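Local coordinates for protein tylactone synthase starter module and modules 1 & 2 (Streptomyces fradiae, PDB 2Z5L) that probably reduces a beta-keto group of the growing tylactone chain, as the first ketoreductase of the tylosin polyketide synthase, and so sets the configuration of the resulting alcohol, at residues S71-S76 and A216-A221; A276-A281 and A460-L465; S391-W396 and G402-A407; R417-G422 and G469-C474. All blocks are in the same frame, centred on the assembly; numbering follows the deposited sequence.

Interaction 1. Residues S71-S76 and A216-A221; sequences SERGAS and ALELAA
In the Rossmann-like N-terminal half of this ketoreductase, Arg73, on the turn that follows helix 60-71, reaches over to Glu218 and Ala221 on helix 214-224. The arginine chain runs out extended from CG to NE, with chi2 at 175°, and this reach brings its guanidinium to the helix flank. There NE and NH2 both face a single carboxylate oxygen: Arg73 NE lies 3.3 Å from Glu218 OE1 and Arg73 NH2 3.4 Å from the same atom. Both are weak, bent hydrogen bonds within one salt bridge, and OE1 sits at the guanidinium edge, near its plane. Because both N-H groups use OE1, the pairing is forked on one oxygen; the guanidinium and carboxylate planes are 31° apart. Glu218 folds back at chi2 to bring OE1 there. The methyl of Ala221, one turn further along, packs against the end of the extended arginine run, its CB 3.2 Å from Arg73 NE and 3.3 Å from Arg73 CD. Glu72 OE1 stands 5.6 Å from Glu218 OE1, a like charge that Arg73 may partly offset. Val69 of helix 60-71 touches both Glu218 and Ala221, so the polar bridge lies beside an apolar helix-helix seam. This is a surface salt bridge between a post-helix turn and an adjacent helix, both belonging to an alpha/beta layer of Rossmann type.

Interaction 2. Residues A276-A281 and A460-L465; sequences ARRLAA and AVDALL
Charge pairing joins the two helices through Arg278 and Asp462. Arg278 NH2 donates to Asp462 OD1 at 2.9 Å with an N-H...O angle of 150°; the donor meets OD1 nearly along its C-O bond, and the pair is a salt bridge. The oxygen lies at the guanidinium edge, tilted modestly from its plane, while the carboxylate plane is turned 59° against the guanidinium. Glu282 holds Arg278 NE in a second salt bridge, which would fix the rotation of the group, and Asp458 forms a weak, long ion pair with NH1.

Van der Waals contact involves the same guanidinium. Val461 approaches from the opposite direction and lays CG1 over one guanidinium face, toward its rim, 3.3 Å from Arg278 NH1 and 3.4 Å from Arg278 CZ. Leu465, one turn on, adds CD1 at 3.8 Å from Arg278 NH2. The chain of Arg278 doubles over at chi2 and chi3, and this folding lets a long residue fit between helices whose segment axes pass 11.7 Å apart at 55°.

Behind them, Leu279 rests on strand 261-265 and Leu464 on strand 426-430, so both helices lie against parallel strands of the ketoreductase domain. A partly buried arginine thus bridges two helices that pack on the strands of a Rossmann fold, the nucleotide-binding scaffold of short-chain dehydrogenases/reductases.

Interaction 3. Residues S391-W396 and G402-A407; sequences SVTGTW and GAYAAA
Tyr404, Ala405 and Thr393 carry this contact, in which the loop after strand 386-391 meets the first turn of helix 402-419 in the short-chain dehydrogenase/reductase fold. Ser391 precedes Tyr404 by thirteen residues, and Tyr404 with Asn408 fits the YxxxN signature of polyketide synthase ketoreductases, consistent with a place at the active site. The Tyr404 side chain leaves the helix with CG opposite the backbone N (chi1 -163°), which carries the ring back alongside the loop. The CD2-CE2 bond of the ring is met by two hydroxyls in succession: Thr393 OG1 comes within 3.3 Å of Tyr404 CD2, and Ser391 OG within 3.6 Å of Tyr404 CE2. Both approach the ring obliquely. The hydroxyls are tied to each other, Ser391 OG to Thr393 OG1 at 2.9 Å, a hydrogen bond in which either may donate. Thr393 holds OG1 between its own N and carbonyl carbon, a rotation (chi1 59°) that points OG1 at both the tyrosine ring and Ser391. Val362 of helix 356-376 also touches Tyr404.

Ala405 closes the backbone side. The Gly394 and Ala405 CA atoms are 3.8 Å apart, an intimate approach of two main chains, with Gly394 CA 3.5 Å from Ala405 O. Arg170 and Arg243, from the N-terminal part of the chain, bind the Gly394 and Thr395 carbonyls. Tightest at this seam is the Ala405 methyl, whose CB stands 3.2 Å from Thr393 O.

Interaction 4. Residues R417-G422 and G469-C474; sequences RRRAAG and GRNDVC
Arg419, in the last turn of helix 402-419, reaches across to Asn471, Asp472 and Val473, and its atoms meet them in turn. Arg419 CB begins 4.1 Å from Val473 CG2, and CG runs closer along that methyl. Bends at chi2 (-76°) and chi3 then fold the chain, bringing the guanidinium back over the same valine: Arg419 NE lies 3.8 Å from Val473 CG2 and CZ 3.3 Å from it, the methyl sitting over the centre of one face. The opposite face is covered toward its rim by Asn471 OD1, its amide plane 79° from the guanidinium and its angle too poor for a hydrogen bond to NH2. With both faces sandwiched, the N-H groups point to backbone carbonyls at the edge. Arg419 NH1 donates to Asp472 O at 2.7 Å, from above that carbonyl's plane though within the guanidinium plane, and more weakly to Asn471 O. NH2 also bonds to Asn471 O, but the modelled 2.5 Å between Arg419 NH2 and Asn471 O is doubtfully short. Ala425 O takes a further bond from NH1.

Asn471, with positive phi, is the C-prime residue of a Schellman motif ending helix 457-470, and Gly422 plays that part for helix 402-419. Arg419 thus ties two helix ends together. Val473 leads into strand 474-477, pairs through its backbone with Ser427 of the neighbouring parallel strand 426-430, and touches Glu416 of helix 402-419.

How the interactions relate
Along the chain, interaction 1 closes before the others open and stands alone in the N-terminal half; its centre is about 51 Å from that of interaction 2, on the opposite side of the chain's centre. The other three belong to the ketoreductase half. Interaction 3 lies about 4 Å from the chain's centre and shares helix 402-419 with interaction 4, one using its start and the other its end, their centres about 20 Å apart. Interactions 2 and 4 share helix 457-470 and alternate in sequence. These two helices thus link the central loop of interaction 3, probably at the active site, with the outer Rossmann layer of interaction 2.

Interaction 1. Residues S71-S76 and A216-A221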
loop_
_atom_site.group_PDB
_atom_site.type_symbol
_atom_site.label_atom_id
_atom_site.label_comp_id
_atom_site.label_asym_id
_atom_site.label_seq_id
_atom_site.Cartn_x
_atom_site.Cartn_y
_atom_site.Cartn_z
ATOM N N SER A 71 6.265 -20.411 24.329
ATOM C CA SER A 71 6.528 -21.704 24.956
ATOM C C SER A 71 5.345 -22.141 25.812
ATOM O O SER A 71 4.981 -23.319 25.827
ATOM C CB SER A 71 7.787 -21.636 25.824
ATOM O OG SER A 71 8.952 -21.497 25.028
ATOM N N GLU A 72 4.748 -21.195 26.526
ATOM C CA GLU A 72 3.604 -21.518 27.359
ATOM C C GLU A 72 2.421 -21.920 26.489
ATOM O O GLU A 72 1.292 -21.999 26.970
ATOM C CB GLU A 72 3.211 -20.325 28.225
ATOM C CG GLU A 72 4.273 -19.901 29.221
ATOM C CD GLU A 72 3.779 -18.808 30.146
ATOM O OE1 GLU A 72 3.343 -17.751 29.640
ATOM O OE2 GLU A 72 3.823 -19.010 31.378
ATOM N N ARG A 73 2.680 -22.169 25.209
ATOM C CA ARG A 73 1.628 -22.565 24.279
ATOM C C ARG A 73 2.028 -23.801 23.498
ATOM O O ARG A 73 1.434 -24.122 22.466
ATOM C CB ARG A 73 1.317 -21.423 23.316
ATOM C CG ARG A 73 0.641 -20.254 23.988
ATOM C CD ARG A 73 0.460 -19.109 23.027
ATOM N NE ARG A 73 -0.520 -18.160 23.534
ATOM C CZ ARG A 73 -1.827 -18.386 23.561
ATOM N NH1 ARG A 73 -2.313 -19.533 23.103
ATOM N NH2 ARG A 73 -2.647 -17.469 24.056
ATOM N N GLY A 74 3.037 -24.495 24.011
ATOM C CA GLY A 74 3.517 -25.698 23.363
ATOM C C GLY A 74 4.405 -25.361 22.185
ATOM O O GLY A 74 4.328 -25.989 21.128
ATOM N N ALA A 75 5.252 -24.355 22.360
ATOM C CA ALA A 75 6.150 -23.959 21.292
ATOM C C ALA A 75 7.596 -24.117 21.714
ATOM O O ALA A 75 7.961 -23.818 22.849
ATOM C CB ALA A 75 5.875 -22.525 20.883
ATOM N N SER A 76 8.411 -24.616 20.795
ATOM C CA SER A 76 9.834 -24.798 21.043
ATOM C C SER A 76 10.527 -23.645 20.323
ATOM O O SER A 76 10.718 -23.684 19.107
ATOM C CB SER A 76 10.291 -26.141 20.479
ATOM O OG SER A 76 11.604 -26.445 20.912
ATOM N N ALA A 216 -0.350 -8.084 25.899
ATOM C CA ALA A 216 -0.063 -7.711 24.521
ATOM C C ALA A 216 0.632 -8.878 23.835
ATOM O O ALA A 216 0.135 -9.414 22.846
ATOM C CB ALA A 216 0.830 -6.478 24.494
ATOM N N LEU A 217 1.785 -9.272 24.369
ATOM C CA LEU A 217 2.524 -10.388 23.799
ATOM C C LEU A 217 1.657 -11.641 23.828
ATOM O O LEU A 217 1.720 -12.471 22.925
ATOM C CB LEU A 217 3.809 -10.633 24.582
ATOM C CG LEU A 217 4.844 -9.516 24.537
ATOM C CD1 LEU A 217 6.022 -9.916 25.395
ATOM C CD2 LEU A 217 5.285 -9.259 23.092
ATOM N N GLU A 218 0.840 -11.764 24.869
ATOM C CA GLU A 218 -0.041 -12.914 25.017
ATOM C C GLU A 218 -0.990 -13.004 23.832
ATOM O O GLU A 218 -1.053 -14.034 23.155
ATOM C CB GLU A 218 -0.845 -12.803 26.313
ATOM C CG GLU A 218 -0.611 -13.943 27.298
ATOM C CD GLU A 218 -0.983 -15.304 26.728
ATOM O OE1 GLU A 218 -0.273 -15.789 25.817
ATOM O OE2 GLU A 218 -1.994 -15.888 27.189
ATOM N N LEU A 219 -1.727 -11.923 23.587
ATOM C CA LEU A 219 -2.674 -11.875 22.474
ATOM C C LEU A 219 -1.966 -12.244 21.169
ATOM O O LEU A 219 -2.493 -13.011 20.354
ATOM C CB LEU A 219 -3.289 -10.471 22.355
ATOM C CG LEU A 219 -4.116 -9.934 23.529
ATOM C CD1 LEU A 219 -4.505 -8.480 23.271
ATOM C CD2 LEU A 219 -5.353 -10.784 23.723
ATOM N N ALA A 220 -0.765 -11.697 20.989
ATOM C CA ALA A 220 0.038 -11.948 19.797
ATOM C C ALA A 220 0.186 -13.441 19.541
ATOM O O ALA A 220 -0.071 -13.925 18.443
ATOM C CB ALA A 220 1.413 -11.312 19.957
ATOM N N ALA A 221 0.603 -14.166 20.571
ATOM C CA ALA A 221 0.783 -15.605 20.469
ATOM C C ALA A 221 -0.523 -16.275 20.084
ATOM O O ALA A 221 -0.534 -17.249 19.328
ATOM C CB ALA A 221 1.277 -16.163 21.794
#

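Interaction 2. Residues A276-A281 and A460-L465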
loop_
_atom_site.group_PDB
_atom_site.type_symbol
_atom_site.label_atom_id
_atom_site.label_comp_id
_atom_site.label_asym_id
_atom_site.label_seq_id
_atom_site.Cartn_x
_atom_site.Cartn_y
_atom_site.Cartn_z
ATOM N N ALA A 276 -5.929 16.562 -16.265
ATOM C CA ALA A 276 -5.675 17.926 -16.699
ATOM C C ALA A 276 -6.826 18.518 -17.523
ATOM O O ALA A 276 -7.323 19.592 -17.198
ATOM C CB ALA A 276 -4.365 17.981 -17.479
ATOM N N ARG A 277 -7.260 17.832 -18.578
ATOM C CA ARG A 277 -8.356 18.348 -19.385
ATOM C C ARG A 277 -9.603 18.639 -18.558
ATOM O O ARG A 277 -10.311 19.612 -18.805
ATOM C CB ARG A 277 -8.710 17.364 -20.503
ATOM C CG ARG A 277 -7.649 17.219 -21.580
ATOM C CD ARG A 277 -8.063 16.170 -22.626
ATOM N NE ARG A 277 -7.062 15.939 -23.653
ATOM C CZ ARG A 277 -6.898 16.696 -24.738
ATOM N NH1 ARG A 277 -7.676 17.752 -24.948
ATOM N NH2 ARG A 277 -5.960 16.388 -25.628
ATOM N N ARG A 278 -9.883 17.788 -17.578
ATOM C CA ARG A 278 -11.058 17.972 -16.728
ATOM C C ARG A 278 -10.929 19.165 -15.783
ATOM O O ARG A 278 -11.887 19.916 -15.593
ATOM C CB ARG A 278 -11.318 16.697 -15.924
ATOM C CG ARG A 278 -12.036 15.613 -16.735
ATOM C CD ARG A 278 -13.506 16.002 -16.967
ATOM N NE ARG A 278 -14.284 16.097 -15.727
ATOM C CZ ARG A 278 -14.780 15.062 -15.045
ATOM N NH1 ARG A 278 -14.583 13.820 -15.468
ATOM N NH2 ARG A 278 -15.511 15.275 -13.956
ATOM N N LEU A 279 -9.748 19.322 -15.192
ATOM C CA LEU A 279 -9.491 20.422 -14.274
ATOM C C LEU A 279 -9.507 21.754 -15.010
ATOM O O LEU A 279 -10.217 22.689 -14.622
ATOM C CB LEU A 279 -8.150 20.202 -13.574
ATOM C CG LEU A 279 -8.205 18.937 -12.703
ATOM C CD1 LEU A 279 -6.972 18.828 -11.827
ATOM C CD2 LEU A 279 -9.491 18.990 -11.848
ATOM N N ALA A 280 -8.720 21.829 -16.078
ATOM C CA ALA A 280 -8.621 23.032 -16.904
ATOM C C ALA A 280 -9.986 23.454 -17.415
ATOM O O ALA A 280 -10.291 24.653 -17.500
ATOM C CB ALA A 280 -7.709 22.775 -18.072
ATOM N N ALA A 281 -10.805 22.458 -17.754
ATOM C CA ALA A 281 -12.136 22.720 -18.261
ATOM C C ALA A 281 -13.117 23.089 -17.165
ATOM O O ALA A 281 -14.205 23.585 -17.453
ATOM C CB ALA A 281 -12.645 21.515 -19.038
ATOM N N ALA A 460 -14.519 7.594 -13.135
ATOM C CA ALA A 460 -13.450 7.502 -12.146
ATOM C C ALA A 460 -13.096 8.898 -11.634
ATOM O O ALA A 460 -12.911 9.109 -10.429
ATOM C CB ALA A 460 -12.222 6.814 -12.757
ATOM N N VAL A 461 -13.005 9.858 -12.551
ATOM C CA VAL A 461 -12.702 11.238 -12.167
ATOM C C VAL A 461 -13.819 11.812 -11.296
ATOM O O VAL A 461 -13.550 12.548 -10.343
ATOM C CB VAL A 461 -12.492 12.146 -13.410
ATOM C CG1 VAL A 461 -12.437 13.627 -12.984
ATOM C CG2 VAL A 461 -11.199 11.763 -14.096
ATOM N N ASP A 462 -15.072 11.487 -11.620
ATOM C CA ASP A 462 -16.198 11.972 -10.812
ATOM C C ASP A 462 -16.057 11.442 -9.393
ATOM O O ASP A 462 -16.269 12.169 -8.416
ATOM C CB ASP A 462 -17.548 11.501 -11.372
ATOM C CG ASP A 462 -17.851 12.079 -12.752
ATOM O OD1 ASP A 462 -17.409 13.223 -13.040
ATOM O OD2 ASP A 462 -18.548 11.393 -13.535
ATOM N N ALA A 463 -15.705 10.162 -9.294
ATOM C CA ALA A 463 -15.529 9.508 -8.006
ATOM C C ALA A 463 -14.451 10.240 -7.218
ATOM O O ALA A 463 -14.538 10.376 -5.989
ATOM C CB ALA A 463 -15.143 8.058 -8.213
ATOM N N LEU A 464 -13.437 10.724 -7.929
ATOM C CA LEU A 464 -12.348 11.460 -7.291
ATOM C C LEU A 464 -12.907 12.757 -6.724
ATOM O O LEU A 464 -12.764 13.050 -5.534
ATOM C CB LEU A 464 -11.249 11.785 -8.310
ATOM C CG LEU A 464 -10.098 12.673 -7.816
ATOM C CD1 LEU A 464 -9.420 12.017 -6.641
ATOM C CD2 LEU A 464 -9.103 12.911 -8.949
ATOM N N LEU A 465 -13.549 13.532 -7.594
ATOM C CA LEU A 465 -14.144 14.793 -7.182
ATOM C C LEU A 465 -15.155 14.553 -6.059
ATOM O O LEU A 465 -15.289 15.367 -5.136
ATOM C CB LEU A 465 -14.814 15.476 -8.379
ATOM C CG LEU A 465 -13.842 15.808 -9.527
ATOM C CD1 LEU A 465 -14.554 16.638 -10.585
ATOM C CD2 LEU A 465 -12.640 16.569 -8.978
#

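Interaction 3. Residues S391-W396 and G402-A407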
loop_
_atom_site.group_PDB
_atom_site.type_symbol
_atom_site.label_atom_id
_atom_site.label_comp_id
_atom_site.label_asym_id
_atom_site.label_seq_id
_atom_site.Cartn_x
_atom_site.Cartn_y
_atom_site.Cartn_z
ATOM N N SER A 391 -3.346 2.531 -5.337
ATOM C CA SER A 391 -3.843 1.366 -6.056
ATOM C C SER A 391 -4.447 0.402 -5.034
ATOM O O SER A 391 -3.985 0.324 -3.891
ATOM C CB SER A 391 -2.690 0.674 -6.791
ATOM O OG SER A 391 -3.135 -0.526 -7.405
ATOM N N VAL A 392 -5.468 -0.336 -5.457
ATOM C CA VAL A 392 -6.132 -1.309 -4.592
ATOM C C VAL A 392 -5.146 -2.435 -4.257
ATOM O O VAL A 392 -5.342 -3.196 -3.303
ATOM C CB VAL A 392 -7.378 -1.914 -5.283
ATOM C CG1 VAL A 392 -6.948 -2.784 -6.442
ATOM C CG2 VAL A 392 -8.207 -2.703 -4.279
ATOM N N THR A 393 -4.075 -2.523 -5.041
ATOM C CA THR A 393 -3.061 -3.539 -4.818
ATOM C C THR A 393 -2.419 -3.364 -3.446
ATOM O O THR A 393 -2.001 -4.339 -2.818
ATOM C CB THR A 393 -1.962 -3.476 -5.887
ATOM O OG1 THR A 393 -1.344 -2.185 -5.856
ATOM C CG2 THR A 393 -2.560 -3.728 -7.281
ATOM N N GLY A 394 -2.346 -2.115 -2.990
ATOM C CA GLY A 394 -1.753 -1.823 -1.701
ATOM C C GLY A 394 -2.752 -1.802 -0.560
ATOM O O GLY A 394 -2.373 -1.485 0.571
ATOM N N THR A 395 -4.017 -2.115 -0.835
ATOM C CA THR A 395 -5.038 -2.126 0.222
ATOM C C THR A 395 -5.695 -3.499 0.356
ATOM O O THR A 395 -6.027 -3.914 1.460
ATOM C CB THR A 395 -6.162 -1.085 -0.027
ATOM O OG1 THR A 395 -5.583 0.198 -0.294
ATOM C CG2 THR A 395 -7.058 -0.977 1.206
ATOM N N TRP A 396 -5.904 -4.189 -0.763
ATOM C CA TRP A 396 -6.493 -5.521 -0.716
ATOM C C TRP A 396 -5.433 -6.569 -0.971
ATOM O O TRP A 396 -5.419 -7.620 -0.339
ATOM C CB TRP A 396 -7.596 -5.691 -1.761
ATOM C CG TRP A 396 -8.811 -4.865 -1.510
ATOM C CD1 TRP A 396 -9.058 -4.070 -0.426
ATOM C CD2 TRP A 396 -9.944 -4.731 -2.371
ATOM N NE1 TRP A 396 -10.273 -3.443 -0.561
ATOM C CE2 TRP A 396 -10.839 -3.833 -1.748
ATOM C CE3 TRP A 396 -10.289 -5.282 -3.610
ATOM C CZ2 TRP A 396 -12.059 -3.473 -2.320
ATOM C CZ3 TRP A 396 -11.502 -4.924 -4.181
ATOM C CH2 TRP A 396 -12.372 -4.024 -3.536
ATOM N N GLY A 402 4.119 -7.125 -5.483
ATOM C CA GLY A 402 4.532 -6.880 -4.109
ATOM C C GLY A 402 5.214 -5.533 -3.925
ATOM O O GLY A 402 4.979 -4.839 -2.938
ATOM N N ALA A 403 6.046 -5.143 -4.881
ATOM C CA ALA A 403 6.765 -3.884 -4.755
ATOM C C ALA A 403 5.790 -2.750 -4.968
ATOM O O ALA A 403 5.897 -1.685 -4.357
ATOM C CB ALA A 403 7.904 -3.819 -5.784
ATOM N N TYR A 404 4.820 -2.979 -5.841
ATOM C CA TYR A 404 3.820 -1.954 -6.119
ATOM C C TYR A 404 2.871 -1.762 -4.926
ATOM O O TYR A 404 2.414 -0.645 -4.639
ATOM C CB TYR A 404 3.025 -2.332 -7.373
ATOM C CG TYR A 404 2.255 -1.186 -7.980
ATOM C CD1 TYR A 404 2.916 -0.035 -8.424
ATOM C CD2 TYR A 404 0.874 -1.275 -8.182
ATOM C CE1 TYR A 404 2.230 0.986 -9.061
ATOM C CE2 TYR A 404 0.178 -0.261 -8.819
ATOM C CZ TYR A 404 0.863 0.868 -9.260
ATOM O OH TYR A 404 0.200 1.865 -9.930
ATOM N N ALA A 405 2.561 -2.862 -4.244
ATOM C CA ALA A 405 1.676 -2.794 -3.084
ATOM C C ALA A 405 2.355 -2.117 -1.909
ATOM O O ALA A 405 1.700 -1.407 -1.129
ATOM C CB ALA A 405 1.209 -4.180 -2.685
ATOM N N ALA A 406 3.661 -2.337 -1.766
ATOM C CA ALA A 406 4.364 -1.694 -0.667
ATOM C C ALA A 406 4.304 -0.184 -0.902
ATOM O O ALA A 406 3.917 0.574 -0.011
ATOM C CB ALA A 406 5.816 -2.172 -0.594
ATOM N N ALA A 407 4.632 0.235 -2.122
ATOM C CA ALA A 407 4.656 1.653 -2.477
ATOM C C ALA A 407 3.309 2.358 -2.308
ATOM O O ALA A 407 3.230 3.449 -1.740
ATOM C CB ALA A 407 5.151 1.821 -3.910
#

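Interaction 4. Residues R417-G422 and G469-C474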
loop_
_atom_site.group_PDB
_atom_site.type_symbol
_atom_site.label_atom_id
_atom_site.label_comp_id
_atom_site.label_asym_id
_atom_site.label_seq_id
_atom_site.Cartn_x
_atom_site.Cartn_y
_atom_site.Cartn_z
ATOM N N ARG A 417 -1.045 10.332 8.036
ATOM C CA ARG A 417 -0.174 11.148 8.852
ATOM C C ARG A 417 -0.351 12.637 8.586
ATOM O O ARG A 417 -0.255 13.455 9.507
ATOM C CB ARG A 417 1.287 10.754 8.653
ATOM C CG ARG A 417 1.614 9.356 9.163
ATOM C CD ARG A 417 3.108 9.181 9.304
ATOM N NE ARG A 417 3.824 9.480 8.064
ATOM C CZ ARG A 417 3.880 8.659 7.014
ATOM N NH1 ARG A 417 3.263 7.486 7.053
ATOM N NH2 ARG A 417 4.569 8.999 5.934
ATOM N N ARG A 418 -0.609 12.993 7.333
ATOM C CA ARG A 418 -0.788 14.404 6.968
ATOM C C ARG A 418 -2.023 15.034 7.594
ATOM O O ARG A 418 -1.939 16.075 8.242
ATOM C CB ARG A 418 -0.880 14.571 5.445
ATOM C CG ARG A 418 0.453 14.697 4.741
ATOM C CD ARG A 418 0.252 14.931 3.247
ATOM N NE ARG A 418 -0.357 16.230 2.953
ATOM C CZ ARG A 418 0.309 17.382 2.913
ATOM N NH1 ARG A 418 1.612 17.408 3.148
ATOM N NH2 ARG A 418 -0.331 18.513 2.634
ATOM N N ARG A 419 -3.167 14.399 7.380
ATOM C CA ARG A 419 -4.418 14.903 7.901
ATOM C C ARG A 419 -4.370 15.031 9.416
ATOM O O ARG A 419 -4.615 16.107 9.955
ATOM C CB ARG A 419 -5.558 13.991 7.458
ATOM C CG ARG A 419 -5.839 14.076 5.964
ATOM C CD ARG A 419 -6.588 15.355 5.620
ATOM N NE ARG A 419 -7.989 15.251 6.030
ATOM C CZ ARG A 419 -8.934 14.653 5.316
ATOM N NH1 ARG A 419 -8.643 14.113 4.138
ATOM N NH2 ARG A 419 -10.163 14.558 5.802
ATOM N N ALA A 420 -4.032 13.943 10.101
ATOM C CA ALA A 420 -3.959 13.960 11.555
ATOM C C ALA A 420 -2.980 15.018 12.052
ATOM O O ALA A 420 -2.915 15.308 13.248
ATOM C CB ALA A 420 -3.564 12.580 12.076
ATOM N N ALA A 421 -2.232 15.605 11.126
ATOM C CA ALA A 421 -1.260 16.642 11.462
ATOM C C ALA A 421 -1.764 18.028 11.050
ATOM O O ALA A 421 -1.036 19.020 11.137
ATOM C CB ALA A 421 0.069 16.346 10.774
ATOM N N GLY A 422 -3.009 18.090 10.587
ATOM C CA GLY A 422 -3.566 19.364 10.174
ATOM C C GLY A 422 -3.165 19.792 8.772
ATOM O O GLY A 422 -3.267 20.969 8.423
ATOM N N GLY A 469 -14.878 15.785 -2.198
ATOM C CA GLY A 469 -15.937 16.578 -1.600
ATOM C C GLY A 469 -16.140 16.128 -0.158
ATOM O O GLY A 469 -16.176 16.948 0.752
ATOM N N ARG A 470 -16.266 14.818 0.043
ATOM C CA ARG A 470 -16.467 14.253 1.372
ATOM C C ARG A 470 -15.267 14.537 2.267
ATOM O O ARG A 470 -15.341 14.401 3.494
ATOM C CB ARG A 470 -16.654 12.740 1.288
ATOM C CG ARG A 470 -17.916 12.288 0.583
ATOM C CD ARG A 470 -18.006 10.779 0.643
ATOM N NE ARG A 470 -17.701 10.284 1.990
ATOM C CZ ARG A 470 -18.551 10.315 3.016
ATOM N NH1 ARG A 470 -19.771 10.813 2.849
ATOM N NH2 ARG A 470 -18.184 9.853 4.206
ATOM N N ASN A 471 -14.170 14.926 1.628
ATOM C CA ASN A 471 -12.905 15.210 2.281
ATOM C C ASN A 471 -12.320 13.923 2.857
ATOM O O ASN A 471 -11.813 13.912 3.974
ATOM C CB ASN A 471 -13.066 16.237 3.397
ATOM C CG ASN A 471 -11.967 17.283 3.374
ATOM O OD1 ASN A 471 -10.957 17.156 4.084
ATOM N ND2 ASN A 471 -12.162 18.332 2.576
ATOM N N ASP A 472 -12.403 12.840 2.092
ATOM C CA ASP A 472 -11.874 11.560 2.533
ATOM C C ASP A 472 -10.370 11.618 2.786
ATOM O O ASP A 472 -9.668 12.483 2.255
ATOM C CB ASP A 472 -12.124 10.469 1.483
ATOM C CG ASP A 472 -13.588 10.207 1.233
ATOM O OD1 ASP A 472 -14.331 9.910 2.197
ATOM O OD2 ASP A 472 -13.992 10.275 0.055
ATOM N N VAL A 473 -9.893 10.686 3.611
ATOM C CA VAL A 473 -8.475 10.557 3.917
ATOM C C VAL A 473 -7.998 9.398 3.044
ATOM O O VAL A 473 -7.078 9.551 2.242
ATOM C CB VAL A 473 -8.245 10.245 5.417
ATOM C CG1 VAL A 473 -6.787 9.866 5.659
ATOM C CG2 VAL A 473 -8.598 11.483 6.258
ATOM N N CYS A 474 -8.633 8.241 3.189
ATOM C CA CYS A 474 -8.295 7.089 2.363
ATOM C C CYS A 474 -9.584 6.393 2.002
ATOM O O CYS A 474 -10.461 6.198 2.844
ATOM C CB CYS A 474 -7.371 6.095 3.085
ATOM S SG CYS A 474 -5.630 6.578 3.149
#